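Local coordinates for protein 3,6-diketocamphane 1,6-monooxygenase (Pseudomonas putida, PDB 4UWM) that uses reduced FMN and molecular oxygen to convert a diketocamphane into a lactone, a Baeyer-Villiger step in the breakdown of (-)-camphor, at residues Met76-Leu80 with Pro81-Pro85; Gly202-Tyr205 with Asn206-Met210; Ile223-Gly226 with Leu227-Lys231. All coordinates share one frame; numbering follows the deposited sequence.

Contact 1 of 3, residues Met76-Leu80 with Pro81-Pro85; sequences MAHLL and PHQHP. With FMN (flavin mononucleotide), chain C.
The imidazole of H82 carries L79 on one face. L79 CB sits 4.0 Å from the centroid of the H82 ring, 25° off the ring normal, a CH-pi contact displaced toward the rim. L79 CD1 adds a second touch, 3.6 Å from H82 CE1. CG is anti to the carbonyl carbon in both residues, which keeps the two side chains side by side and pointing the same way. The H82 ring also stacks with that of H119. The H78 ring meets Q83 obliquely, with ring and amide planes 85° apart. Q83 OE1 stays 4.0 Å from H78 ND1, and the bond of H78 ND1 goes to E45. E45 also takes the backbone N-H of L79.

Residues 80-82 form a 3-10 turn. It is closed by H82 N donating to L79 O over 3.0 Å, an i to i+3 bond with an N-H...O angle of 161°. The donor lies above the carbonyl plane, not on a lone pair. A water donates to both L80 O (2.6 Å) and Q83 O (2.8 Å), bridging two acceptors that cannot bond each other. L80 CB packs against P81 CD, and the L80 side chain continues to S146 and M150 of helix 139-155.

The turn follows strand 72-79 of the TIM-barrel-like luciferase fold and leads into helix 85-98, with H84 at the N-cap. Earlier in the strand, at its break, the peptide between M76 and A77 is cis. M76 O accepts from FMN N3 at 2.9 Å and also bonds S44 OG. M76 therefore meets the N3-H of the flavin pyrimidine ring through its backbone carbonyl, a group that needs no change of protonation to accept it.

Contact 2 of 3, residues Gly202-Tyr205 with Asn206-Met210; sequences GFSY and NSPSM. With FMN (flavin mononucleotide), chain C.
Three serines from both sides of the turn close on the FMN phosphate. S207 OG donates to FMN O2P at 2.5 Å, and S204 OG donates to the same oxygen at 2.9 Å. S209 OG donates to FMN O1P at 2.7 Å. Backbone N-H groups join them: S204 N bonds O2P and S209 N bonds O1P, while F203 N makes only weak bonds to O5' and O2P. FMN O2P thus has two hydroxyls and a sound backbone donor. P208 CD packs beside FMN O1P.

S207 OG is anti to the backbone N (chi1 -174°), a setting that brings it to both FMN O2P and M210 N. In one of its two modelled conformers, the F203 ring bears the flavin methyl C8M, centred over one face and 4.1 Å above its plane.

This is a phosphate-binding loop at the C-terminal end of strand 198-202 in a TIM-barrel-like fold. It runs into helix 208-216, whose first turn faces the phosphate, so the helix dipole probably helps to hold the negative charge. S207 is the N-cap: its OG accepts from M210 N at 3.2 Å, at an N-H...O angle of 157°, while also donating to the phosphate.

In the next shell, G202 CA lies 3.6 Å from S207 OG, and M210 CE reaches back to within 3.7 Å of G202 N. The lack of a side chain at G202 lets these groups come so close. S204 O accepts from H233 NE2 of helix 227-244, tying the loop to that helix. Farther out, the Y205 ring and the N206 amide meet obliquely in one of two modelled conformers of N206. N206 OD1 bonds R232 NE of the same helix.

Contact 3 of 3, residues Ile223-Gly226 with Leu227-Lys231; sequences IFSG and LDALK
G226 O accepts from L230 N at 3.2 Å, with an N-H...O angle of 155° and the donor tilted from the carbonyl plane. It is the first i to i+4 bond of the helix. L230 CB lies 3.6 Å from the same oxygen. G226 holds the N-cap position with a positive phi (128°), a backbone conformation that residues with a CB rarely adopt.

The F224 ring covers this corner. G226 N sits over the centre of one face, 3.6 Å above the plane. L230 CD2 comes at the ring edge, 4.0 Å from F224 CD1, and the two side chains cross at about a right angle. F224 CG is anti to its backbone N (chi1 -177°), which swings the ring toward the helix start.

The segment links strand 219-223 to helix 227-244, one beta-to-alpha connection of the TIM-barrel-like fold. F224 and L227 both pack on L334 of helix 324-338. S225 OG touches A229 CB at 3.5 Å. D301 takes the N-H of L227, and D228 pairs with K300 in a salt bridge.

How the contacts relate
The three contacts follow one another along the chain, and none nests in or crosses another. Each closes the loop between a barrel strand and the helix after it. Contact 1 joins strand 72-79 to helix 85-98, contact 2 strand 198-202 to helix 208-216, and contact 3 strand 219-223 to helix 227-244. Contacts 1 and 2 do not touch, their centres lying 19 Å apart, but FMN spans them, its pyrimidine ring near one and its phosphate at the other. Contacts 2 and 3 do touch: Y205 packs on D228 and A229, and F203 on I223 and S225. I223 also touches the flavin.

Contact 1 of 3, residues Met76-Leu80 with Pro81-Pro85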
ATOM      1  N   MET A  76      -5.217   5.362 -10.883  1.00 14.75           N
ATOM      2  CA  MET A  76      -5.449   6.298 -11.982  0.60 16.29           C
ATOM      3  C   MET A  76      -5.285   7.742 -11.521  1.00 17.35           C
ATOM      4  O   MET A  76      -6.282   8.465 -11.296  1.00 17.72           O
ATOM      5  CB  MET A  76      -6.843   6.072 -12.589  0.60 16.85           C
ATOM      6  CG  MET A  76      -7.094   6.819 -13.901  0.60 17.20           C
ATOM      7  SD  MET A  76      -5.920   6.320 -15.179  0.60 18.10           S
ATOM      8  CE  MET A  76      -6.365   4.583 -15.353  0.60 16.74           C
ATOM      9  N   ALA A  77      -4.042   8.204 -11.381  1.00 16.71           N
ATOM     10  CA  ALA A  77      -2.808   7.481 -11.757  1.00 16.95           C
ATOM     11  C   ALA A  77      -1.781   7.490 -10.630  1.00 15.60           C
ATOM     12  O   ALA A  77      -1.745   8.425  -9.813  1.00 15.25           O
ATOM     13  CB  ALA A  77      -2.197   8.177 -12.970  1.00 17.37           C
ATOM     14  N   HIS A  78      -0.892   6.501 -10.605  1.00 15.61           N
ATOM     15  CA  HIS A  78       0.326   6.683  -9.801  1.00 13.33           C
ATOM     16  C   HIS A  78       1.130   7.844 -10.361  1.00 13.73           C
ATOM     17  O   HIS A  78       1.363   7.921 -11.575  1.00 15.21           O
ATOM     18  CB  HIS A  78       1.185   5.412  -9.810  1.00 12.02           C
ATOM     19  CG  HIS A  78       0.703   4.335  -8.897  1.00 11.84           C
ATOM     20  ND1 HIS A  78       0.312   4.578  -7.594  1.00 11.59           N
ATOM     21  CD2 HIS A  78       0.622   2.993  -9.071  1.00 10.81           C
ATOM     22  CE1 HIS A  78      -0.022   3.426  -7.021  1.00 11.44           C
ATOM     23  NE2 HIS A  78       0.134   2.454  -7.901  1.00 10.19           N
ATOM     24  N   LEU A  79       1.532   8.757  -9.495  1.00 13.77           N
ATOM     25  CA  LEU A  79       2.296   9.918  -9.917  1.00 14.33           C
ATOM     26  C   LEU A  79       3.792   9.546  -9.829  1.00 15.63           C
ATOM     27  O   LEU A  79       4.400   9.579  -8.765  1.00 14.88           O
ATOM     28  CB  LEU A  79       1.950  11.152  -9.073  1.00 14.83           C
ATOM     29  CG  LEU A  79       0.430  11.465  -9.089  1.00 15.53           C
ATOM     30  CD1 LEU A  79       0.116  12.718  -8.303  1.00 14.87           C
ATOM     31  CD2 LEU A  79      -0.065  11.613 -10.538  1.00 14.51           C
ATOM     32  N   LEU A  80       4.347   9.163 -10.969  1.00 14.85           N
ATOM     33  CA  LEU A  80       5.747   8.665 -11.039  1.00 16.50           C
ATOM     34  C   LEU A  80       6.819   9.568 -10.464  1.00 17.44           C
ATOM     35  O   LEU A  80       7.775   9.058  -9.883  1.00 19.18           O
ATOM     36  CB  LEU A  80       6.100   8.214 -12.453  1.00 16.63           C
ATOM     37  CG  LEU A  80       5.158   7.226 -13.143  1.00 17.86           C
ATOM     38  CD1 LEU A  80       5.817   6.657 -14.393  1.00 19.18           C
ATOM     39  CD2 LEU A  80       4.704   6.100 -12.233  1.00 16.54           C
ATOM     40  N   PRO A  81       6.672  10.908 -10.587  1.00 18.25           N
ATOM     41  CA  PRO A  81       7.704  11.770  -9.985  1.00 17.09           C
ATOM     42  C   PRO A  81       7.799  11.723  -8.451  1.00 19.79           C
ATOM     43  O   PRO A  81       8.768  12.224  -7.877  1.00 21.75           O
ATOM     44  CB  PRO A  81       7.305  13.169 -10.456  1.00 18.59           C
ATOM     45  CG  PRO A  81       6.477  12.945 -11.685  1.00 17.69           C
ATOM     46  CD  PRO A  81       5.704  11.697 -11.372  1.00 19.36           C
ATOM     47  N   HIS A  82       6.829  11.086  -7.783  1.00 16.55           N
ATOM     48  CA  HIS A  82       6.737  11.163  -6.326  1.00 14.05           C
ATOM     49  C   HIS A  82       7.315   9.934  -5.569  1.00 15.28           C
ATOM     50  O   HIS A  82       7.266   9.902  -4.333  1.00 16.69           O
ATOM     51  CB  HIS A  82       5.249  11.342  -5.888  1.00 13.91           C
ATOM     52  CG  HIS A  82       4.612  12.630  -6.321  1.00 15.22           C
ATOM     53  ND1 HIS A  82       3.272  12.892  -6.110  1.00 13.02           N
ATOM     54  CD2 HIS A  82       5.111  13.715  -6.976  1.00 15.80           C
ATOM     55  CE1 HIS A  82       2.977  14.094  -6.592  1.00 15.59           C
ATOM     56  NE2 HIS A  82       4.074  14.613  -7.119  1.00 15.42           N
ATOM     57  N   GLN A  83       7.828   8.930  -6.294  1.00 14.60           N
ATOM     58  CA  GLN A  83       8.252   7.635  -5.730  0.50 15.62           C
ATOM     59  C   GLN A  83       9.557   7.186  -6.361  1.00 16.53           C
ATOM     60  O   GLN A  83       9.792   7.481  -7.547  1.00 15.92           O
ATOM     61  CB  GLN A  83       7.226   6.525  -6.076  0.50 14.83           C
ATOM     62  CG  GLN A  83       5.789   6.810  -5.701  0.50 15.66           C
ATOM     63  CD  GLN A  83       4.963   5.545  -5.511  0.50 16.19           C
ATOM     64  OE1 GLN A  83       3.748   5.534  -5.737  0.50 15.87           O
ATOM     65  NE2 GLN A  83       5.616   4.484  -5.071  0.50 15.21           N
ATOM     66  N   HIS A  84      10.357   6.422  -5.617  1.00 15.45           N
ATOM     67  CA  HIS A  84      11.462   5.698  -6.239  1.00 16.08           C
ATOM     68  C   HIS A  84      10.892   4.650  -7.182  1.00 15.30           C
ATOM     69  O   HIS A  84      10.065   3.837  -6.772  1.00 16.16           O
ATOM     70  CB  HIS A  84      12.367   5.024  -5.197  1.00 15.31           C
ATOM     71  CG  HIS A  84      13.676   4.617  -5.780  1.00 15.80           C
ATOM     72  ND1 HIS A  84      13.811   3.512  -6.588  1.00 15.67           N
ATOM     73  CD2 HIS A  84      14.874   5.254  -5.803  1.00 16.23           C
ATOM     74  CE1 HIS A  84      15.055   3.442  -7.033  1.00 17.30           C
ATOM     75  NE2 HIS A  84      15.721   4.487  -6.569  1.00 18.38           N
ATOM     76  N   PRO A  85      11.335   4.641  -8.457  1.00 17.64           N
ATOM     77  CA  PRO A  85      10.767   3.734  -9.448  1.00 14.37           C
ATOM     78  C   PRO A  85      10.969   2.252  -9.175  1.00 15.96           C
ATOM     79  O   PRO A  85      10.154   1.461  -9.619  1.00 14.14           O
ATOM     80  CB  PRO A  85      11.507   4.115 -10.762  1.00 18.48           C
ATOM     81  CG  PRO A  85      12.012   5.491 -10.518  1.00 18.16           C
ATOM     82  CD  PRO A  85      12.286   5.595  -9.061  1.00 18.46           C
TER
HETATM   83  N1  FMN C 400      -5.657  12.739 -13.941  0.60 52.04           N
HETATM   84  C2  FMN C 400      -5.542  11.426 -13.590  0.60 49.03           C
HETATM   85  O2  FMN C 400      -4.443  10.848 -13.726  0.60 46.98           O
HETATM   86  N3  FMN C 400      -6.573  10.710 -13.102  0.60 52.66           N
HETATM   87  C4  FMN C 400      -7.789  11.240 -12.927  0.60 55.58           C
HETATM   88  O4  FMN C 400      -8.710  10.530 -12.473  0.60 57.96           O
HETATM   89  C4A FMN C 400      -8.008  12.671 -13.280  0.60 53.37           C
HETATM   90  N5  FMN C 400      -9.205  13.281 -13.126  0.60 53.19           N
HETATM   91  C5A FMN C 400      -9.385  14.585 -13.453  0.60 63.85           C
HETATM   92  C6  FMN C 400     -10.638  15.181 -13.285  0.60 65.18           C
HETATM   93  C7  FMN C 400     -10.842  16.521 -13.616  0.60 66.82           C
HETATM   94  C7M FMN C 400     -12.202  17.145 -13.426  0.60 63.71           C
HETATM   95  C8  FMN C 400      -9.702  17.318 -14.157  0.60 70.45           C
HETATM   96  C8M FMN C 400      -9.863  18.766 -14.531  0.60 73.77           C
HETATM   97  C9  FMN C 400      -8.454  16.726 -14.327  0.60 70.97           C
HETATM   98  C9A FMN C 400      -8.245  15.388 -13.999  0.60 65.29           C
HETATM   99  N10 FMN C 400      -6.975  14.778 -14.176  0.60 64.77           N
HETATM  100  C10 FMN C 400      -6.831  13.412 -13.815  0.60 57.13           C
HETATM  101  C1' FMN C 400      -5.832  15.555 -14.693  0.60 59.12           C
HETATM  102  C2' FMN C 400      -5.646  15.364 -16.190  0.60 56.71           C
HETATM  103  O2' FMN C 400      -5.692  13.966 -16.469  0.60 47.28           O
HETATM  104  C3' FMN C 400      -4.308  15.936 -16.649  0.60 57.22           C
HETATM  105  O3' FMN C 400      -4.516  17.285 -17.091  0.60 65.47           O
HETATM  106  C4' FMN C 400      -3.698  15.074 -17.758  0.60 50.39           C
HETATM  107  O4' FMN C 400      -3.078  13.910 -17.196  0.60 51.25           O
HETATM  108  C5' FMN C 400      -2.697  15.825 -18.628  0.60 46.99           C
HETATM  109  O5' FMN C 400      -3.438  16.272 -19.755  0.60 40.44           O
HETATM  110  P   FMN C 400      -2.773  16.823 -21.103  0.60 34.63           P
HETATM  111  O1P FMN C 400      -1.543  16.014 -21.369  0.60 33.41           O
HETATM  112  O2P FMN C 400      -3.890  16.559 -22.068  0.60 34.19           O
HETATM  113  O3P FMN C 400      -2.519  18.272 -20.792  0.60 39.47           O
HETATM  114  O   HOH W   1       8.548   6.555  -9.883  1.00 17.88           O

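Contact 2 of 3, residues Gly202-Tyr205 with Asn206-Met210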
ATOM      1  N   GLY A 202      -6.010  12.074 -20.383  1.00 32.74           N
ATOM      2  CA  GLY A 202      -5.879  13.377 -21.041  1.00 35.96           C
ATOM      3  C   GLY A 202      -7.031  14.312 -20.676  1.00 39.30           C
ATOM      4  O   GLY A 202      -8.179  13.868 -20.491  1.00 36.48           O
ATOM      5  N   PHE A 203      -6.724  15.602 -20.529  1.00 45.88           N
ATOM      6  CA  PHE A 203      -7.792  16.585 -20.350  0.70 53.76           C
ATOM      7  C   PHE A 203      -7.797  17.688 -21.398  1.00 55.30           C
ATOM      8  O   PHE A 203      -8.872  18.018 -21.910  1.00 53.88           O
ATOM      9  CB  PHE A 203      -7.873  17.183 -18.936  0.70 56.30           C
ATOM     10  CG  PHE A 203      -9.044  18.126 -18.755  0.70 57.99           C
ATOM     11  CD1 PHE A 203     -10.353  17.636 -18.705  0.70 52.82           C
ATOM     12  CD2 PHE A 203      -8.845  19.507 -18.670  0.70 54.49           C
ATOM     13  CE1 PHE A 203     -11.432  18.501 -18.557  0.70 54.46           C
ATOM     14  CE2 PHE A 203      -9.921  20.373 -18.524  0.70 52.96           C
ATOM     15  CZ  PHE A 203     -11.214  19.870 -18.470  0.70 53.15           C
ATOM     16  N   SER A 204      -6.628  18.225 -21.753  1.00 44.48           N
ATOM     17  CA  SER A 204      -6.567  19.335 -22.703  1.00 45.08           C
ATOM     18  C   SER A 204      -6.997  18.927 -24.119  1.00 44.72           C
ATOM     19  O   SER A 204      -7.006  17.738 -24.455  1.00 36.76           O
ATOM     20  CB  SER A 204      -5.188  20.001 -22.683  1.00 42.14           C
ATOM     21  OG  SER A 204      -4.208  19.169 -23.270  1.00 55.07           O
ATOM     22  N   TYR A 205      -7.391  19.925 -24.916  1.00 47.52           N
ATOM     23  CA  TYR A 205      -7.936  19.721 -26.261  1.00 43.76           C
ATOM     24  C   TYR A 205      -6.942  18.996 -27.172  1.00 42.39           C
ATOM     25  O   TYR A 205      -7.235  17.908 -27.691  1.00 41.46           O
ATOM     26  CB  TYR A 205      -8.356  21.070 -26.866  1.00 55.21           C
ATOM     27  CG  TYR A 205      -9.027  20.954 -28.215  1.00 66.18           C
ATOM     28  CD1 TYR A 205     -10.334  20.478 -28.323  1.00 66.07           C
ATOM     29  CD2 TYR A 205      -8.354  21.312 -29.386  1.00 72.30           C
ATOM     30  CE1 TYR A 205     -10.955  20.362 -29.555  1.00 80.54           C
ATOM     31  CE2 TYR A 205      -8.968  21.199 -30.624  1.00 80.40           C
ATOM     32  CZ  TYR A 205     -10.267  20.724 -30.701  1.00 84.85           C
ATOM     33  OH  TYR A 205     -10.889  20.607 -31.921  1.00 92.65           O
ATOM     34  N   ASN A 206      -5.778  19.619 -27.360  1.00 41.65           N
ATOM     35  CA  ASN A 206      -4.667  19.006 -28.081  0.60 45.77           C
ATOM     36  C   ASN A 206      -3.753  18.314 -27.077  1.00 46.28           C
ATOM     37  O   ASN A 206      -2.760  18.884 -26.635  1.00 50.73           O
ATOM     38  CB  ASN A 206      -3.887  20.056 -28.885  0.60 48.59           C
ATOM     39  CG  ASN A 206      -4.722  20.714 -29.969  0.60 48.20           C
ATOM     40  OD1 ASN A 206      -5.437  20.048 -30.719  0.60 46.28           O
ATOM     41  ND2 ASN A 206      -4.623  22.033 -30.063  0.60 46.88           N
ATOM     42  N   SER A 207      -4.108  17.082 -26.719  1.00 50.67           N
ATOM     43  CA  SER A 207      -3.495  16.372 -25.587  1.00 45.63           C
ATOM     44  C   SER A 207      -2.143  15.672 -25.842  1.00 40.21           C
ATOM     45  O   SER A 207      -2.080  14.660 -26.566  1.00 37.03           O
ATOM     46  CB  SER A 207      -4.508  15.375 -25.018  1.00 45.27           C
ATOM     47  OG  SER A 207      -4.020  14.748 -23.841  1.00 46.44           O
ATOM     48  N   PRO A 208      -1.061  16.188 -25.216  1.00 37.79           N
ATOM     49  CA  PRO A 208       0.246  15.524 -25.257  1.00 36.95           C
ATOM     50  C   PRO A 208       0.189  14.120 -24.660  1.00 34.84           C
ATOM     51  O   PRO A 208       0.907  13.222 -25.120  1.00 36.79           O
ATOM     52  CB  PRO A 208       1.128  16.431 -24.388  1.00 38.27           C
ATOM     53  CG  PRO A 208       0.468  17.764 -24.440  1.00 38.43           C
ATOM     54  CD  PRO A 208      -1.000  17.446 -24.446  1.00 43.79           C
ATOM     55  N   SER A 209      -0.668  13.937 -23.648  1.00 37.24           N
ATOM     56  CA  SER A 209      -0.905  12.620 -23.049  1.00 32.70           C
ATOM     57  C   SER A 209      -1.534  11.659 -24.052  1.00 29.31           C
ATOM     58  O   SER A 209      -1.149  10.495 -24.122  1.00 28.51           O
ATOM     59  CB  SER A 209      -1.768  12.738 -21.789  1.00 33.16           C
ATOM     60  OG  SER A 209      -1.063  13.468 -20.795  1.00 35.50           O
ATOM     61  N   MET A 210      -2.502  12.151 -24.833  1.00 30.96           N
ATOM     62  CA  MET A 210      -3.117  11.331 -25.880  1.00 32.45           C
ATOM     63  C   MET A 210      -2.106  10.921 -26.949  1.00 29.92           C
ATOM     64  O   MET A 210      -2.142   9.784 -27.426  1.00 31.23           O
ATOM     65  CB  MET A 210      -4.321  12.041 -26.501  1.00 37.36           C
ATOM     66  CG  MET A 210      -5.533  12.048 -25.585  1.00 32.62           C
ATOM     67  SD  MET A 210      -6.201  10.397 -25.348  1.00 33.98           S
ATOM     68  CE  MET A 210      -6.617  10.470 -23.607  1.00 34.34           C
TER
HETATM   69  N1  FMN C 400      -5.657  12.739 -13.941  0.60 52.04           N
HETATM   70  C2  FMN C 400      -5.542  11.426 -13.590  0.60 49.03           C
HETATM   71  O2  FMN C 400      -4.443  10.848 -13.726  0.60 46.98           O
HETATM   72  N3  FMN C 400      -6.573  10.710 -13.102  0.60 52.66           N
HETATM   73  C4  FMN C 400      -7.789  11.240 -12.927  0.60 55.58           C
HETATM   74  O4  FMN C 400      -8.710  10.530 -12.473  0.60 57.96           O
HETATM   75  C4A FMN C 400      -8.008  12.671 -13.280  0.60 53.37           C
HETATM   76  N5  FMN C 400      -9.205  13.281 -13.126  0.60 53.19           N
HETATM   77  C5A FMN C 400      -9.385  14.585 -13.453  0.60 63.85           C
HETATM   78  C6  FMN C 400     -10.638  15.181 -13.285  0.60 65.18           C
HETATM   79  C7  FMN C 400     -10.842  16.521 -13.616  0.60 66.82           C
HETATM   80  C7M FMN C 400     -12.202  17.145 -13.426  0.60 63.71           C
HETATM   81  C8  FMN C 400      -9.702  17.318 -14.157  0.60 70.45           C
HETATM   82  C8M FMN C 400      -9.863  18.766 -14.531  0.60 73.77           C
HETATM   83  C9  FMN C 400      -8.454  16.726 -14.327  0.60 70.97           C
HETATM   84  C9A FMN C 400      -8.245  15.388 -13.999  0.60 65.29           C
HETATM   85  N10 FMN C 400      -6.975  14.778 -14.176  0.60 64.77           N
HETATM   86  C10 FMN C 400      -6.831  13.412 -13.815  0.60 57.13           C
HETATM   87  C1' FMN C 400      -5.832  15.555 -14.693  0.60 59.12           C
HETATM   88  C2' FMN C 400      -5.646  15.364 -16.190  0.60 56.71           C
HETATM   89  O2' FMN C 400      -5.692  13.966 -16.469  0.60 47.28           O
HETATM   90  C3' FMN C 400      -4.308  15.936 -16.649  0.60 57.22           C
HETATM   91  O3' FMN C 400      -4.516  17.285 -17.091  0.60 65.47           O
HETATM   92  C4' FMN C 400      -3.698  15.074 -17.758  0.60 50.39           C
HETATM   93  O4' FMN C 400      -3.078  13.910 -17.196  0.60 51.25           O
HETATM   94  C5' FMN C 400      -2.697  15.825 -18.628  0.60 46.99           C
HETATM   95  O5' FMN C 400      -3.438  16.272 -19.755  0.60 40.44           O
HETATM   96  P   FMN C 400      -2.773  16.823 -21.103  0.60 34.63           P
HETATM   97  O1P FMN C 400      -1.543  16.014 -21.369  0.60 33.41           O
HETATM   98  O2P FMN C 400      -3.890  16.559 -22.068  0.60 34.19           O
HETATM   99  O3P FMN C 400      -2.519  18.272 -20.792  0.60 39.47           O

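Contact 3 of 3, residues Ile223-Gly226 with Leu227-Lys231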
ATOM      1  N   ILE A 223     -11.517  12.459 -19.772  1.00 27.30           N
ATOM      2  CA  ILE A 223     -12.604  13.017 -18.975  0.75 32.85           C
ATOM      3  C   ILE A 223     -13.516  13.773 -19.943  1.00 34.50           C
ATOM      4  O   ILE A 223     -13.060  14.663 -20.658  1.00 37.09           O
ATOM      5  CB  ILE A 223     -12.092  13.982 -17.881  0.75 34.81           C
ATOM      6  CG1 ILE A 223     -10.893  13.395 -17.102  0.75 34.56           C
ATOM      7  CG2 ILE A 223     -13.231  14.397 -16.957  0.75 41.94           C
ATOM      8  CD1 ILE A 223     -11.182  12.196 -16.211  0.75 33.58           C
ATOM      9  N   PHE A 224     -14.799  13.415 -19.988  1.00 34.20           N
ATOM     10  CA  PHE A 224     -15.682  14.053 -20.977  1.00 36.21           C
ATOM     11  C   PHE A 224     -15.818  15.532 -20.711  1.00 36.89           C
ATOM     12  O   PHE A 224     -16.223  15.935 -19.617  1.00 32.17           O
ATOM     13  CB  PHE A 224     -17.065  13.421 -21.052  1.00 37.42           C
ATOM     14  CG  PHE A 224     -17.941  14.033 -22.118  1.00 40.39           C
ATOM     15  CD1 PHE A 224     -17.659  13.832 -23.466  1.00 41.76           C
ATOM     16  CD2 PHE A 224     -19.041  14.811 -21.774  1.00 43.20           C
ATOM     17  CE1 PHE A 224     -18.462  14.389 -24.454  1.00 44.07           C
ATOM     18  CE2 PHE A 224     -19.845  15.377 -22.756  1.00 45.59           C
ATOM     19  CZ  PHE A 224     -19.556  15.166 -24.096  1.00 43.83           C
ATOM     20  N   SER A 225     -15.460  16.332 -21.714  1.00 35.66           N
ATOM     21  CA  SER A 225     -15.464  17.783 -21.583  1.00 34.05           C
ATOM     22  C   SER A 225     -16.109  18.485 -22.787  1.00 33.25           C
ATOM     23  O   SER A 225     -15.936  19.689 -22.967  1.00 38.76           O
ATOM     24  CB  SER A 225     -14.038  18.298 -21.337  1.00 36.11           C
ATOM     25  OG  SER A 225     -13.266  18.264 -22.522  1.00 37.67           O
ATOM     26  N   GLY A 226     -16.860  17.727 -23.590  1.00 36.77           N
ATOM     27  CA  GLY A 226     -17.474  18.244 -24.820  1.00 43.09           C
ATOM     28  C   GLY A 226     -17.152  17.384 -26.036  1.00 51.04           C
ATOM     29  O   GLY A 226     -16.163  16.638 -26.035  1.00 40.31           O
ATOM     30  N   LEU A 227     -17.984  17.489 -27.075  1.00 48.88           N
ATOM     31  CA  LEU A 227     -17.865  16.647 -28.274  1.00 46.09           C
ATOM     32  C   LEU A 227     -16.568  16.872 -29.052  1.00 43.07           C
ATOM     33  O   LEU A 227     -15.957  15.918 -29.538  1.00 38.45           O
ATOM     34  CB  LEU A 227     -19.063  16.855 -29.211  1.00 56.69           C
ATOM     35  CG  LEU A 227     -20.479  16.480 -28.761  1.00 62.38           C
ATOM     36  CD1 LEU A 227     -21.499  16.964 -29.785  1.00 57.09           C
ATOM     37  CD2 LEU A 227     -20.611  14.979 -28.546  1.00 58.17           C
ATOM     38  N   ASP A 228     -16.155  18.131 -29.168  1.00 41.65           N
ATOM     39  CA  ASP A 228     -14.972  18.478 -29.950  1.00 48.72           C
ATOM     40  C   ASP A 228     -13.707  17.884 -29.343  1.00 48.45           C
ATOM     41  O   ASP A 228     -12.938  17.212 -30.040  1.00 43.21           O
ATOM     42  CB  ASP A 228     -14.839  19.999 -30.111  1.00 51.20           C
ATOM     43  CG  ASP A 228     -15.947  20.599 -30.973  1.00 57.16           C
ATOM     44  OD1 ASP A 228     -16.462  19.905 -31.880  1.00 55.66           O
ATOM     45  OD2 ASP A 228     -16.301  21.773 -30.738  1.00 58.58           O
ATOM     46  N   ALA A 229     -13.511  18.118 -28.042  1.00 47.40           N
ATOM     47  CA  ALA A 229     -12.356  17.576 -27.318  1.00 40.36           C
ATOM     48  C   ALA A 229     -12.337  16.062 -27.384  1.00 32.20           C
ATOM     49  O   ALA A 229     -11.274  15.474 -27.565  1.00 41.53           O
ATOM     50  CB  ALA A 229     -12.327  18.057 -25.868  1.00 32.71           C
ATOM     51  N   LEU A 230     -13.502  15.427 -27.259  1.00 30.03           N
ATOM     52  CA  LEU A 230     -13.541  13.976 -27.304  1.00 30.96           C
ATOM     53  C   LEU A 230     -13.049  13.475 -28.660  1.00 41.74           C
ATOM     54  O   LEU A 230     -12.252  12.533 -28.749  1.00 38.51           O
ATOM     55  CB  LEU A 230     -14.937  13.433 -26.962  1.00 33.55           C
ATOM     56  CG  LEU A 230     -15.009  11.909 -26.766  1.00 43.31           C
ATOM     57  CD1 LEU A 230     -14.048  11.429 -25.680  1.00 42.14           C
ATOM     58  CD2 LEU A 230     -16.427  11.437 -26.471  1.00 46.89           C
ATOM     59  N   LYS A 231     -13.502  14.132 -29.722  1.00 46.03           N
ATOM     60  CA  LYS A 231     -13.062  13.771 -31.062  1.00 41.56           C
ATOM     61  C   LYS A 231     -11.590  14.121 -31.272  1.00 35.16           C
ATOM     62  O   LYS A 231     -10.839  13.308 -31.804  1.00 35.97           O
ATOM     63  CB  LYS A 231     -13.967  14.411 -32.120  1.00 41.13           C
ATOM     64  CG  LYS A 231     -15.341  13.753 -32.207  1.00 51.38           C
ATOM     65  CD  LYS A 231     -16.122  14.225 -33.431  1.00 57.45           C
ATOM     66  CE  LYS A 231     -16.593  15.661 -33.275  1.00 62.43           C
ATOM     67  NZ  LYS A 231     -16.901  16.270 -34.596  1.00 67.02           N
TER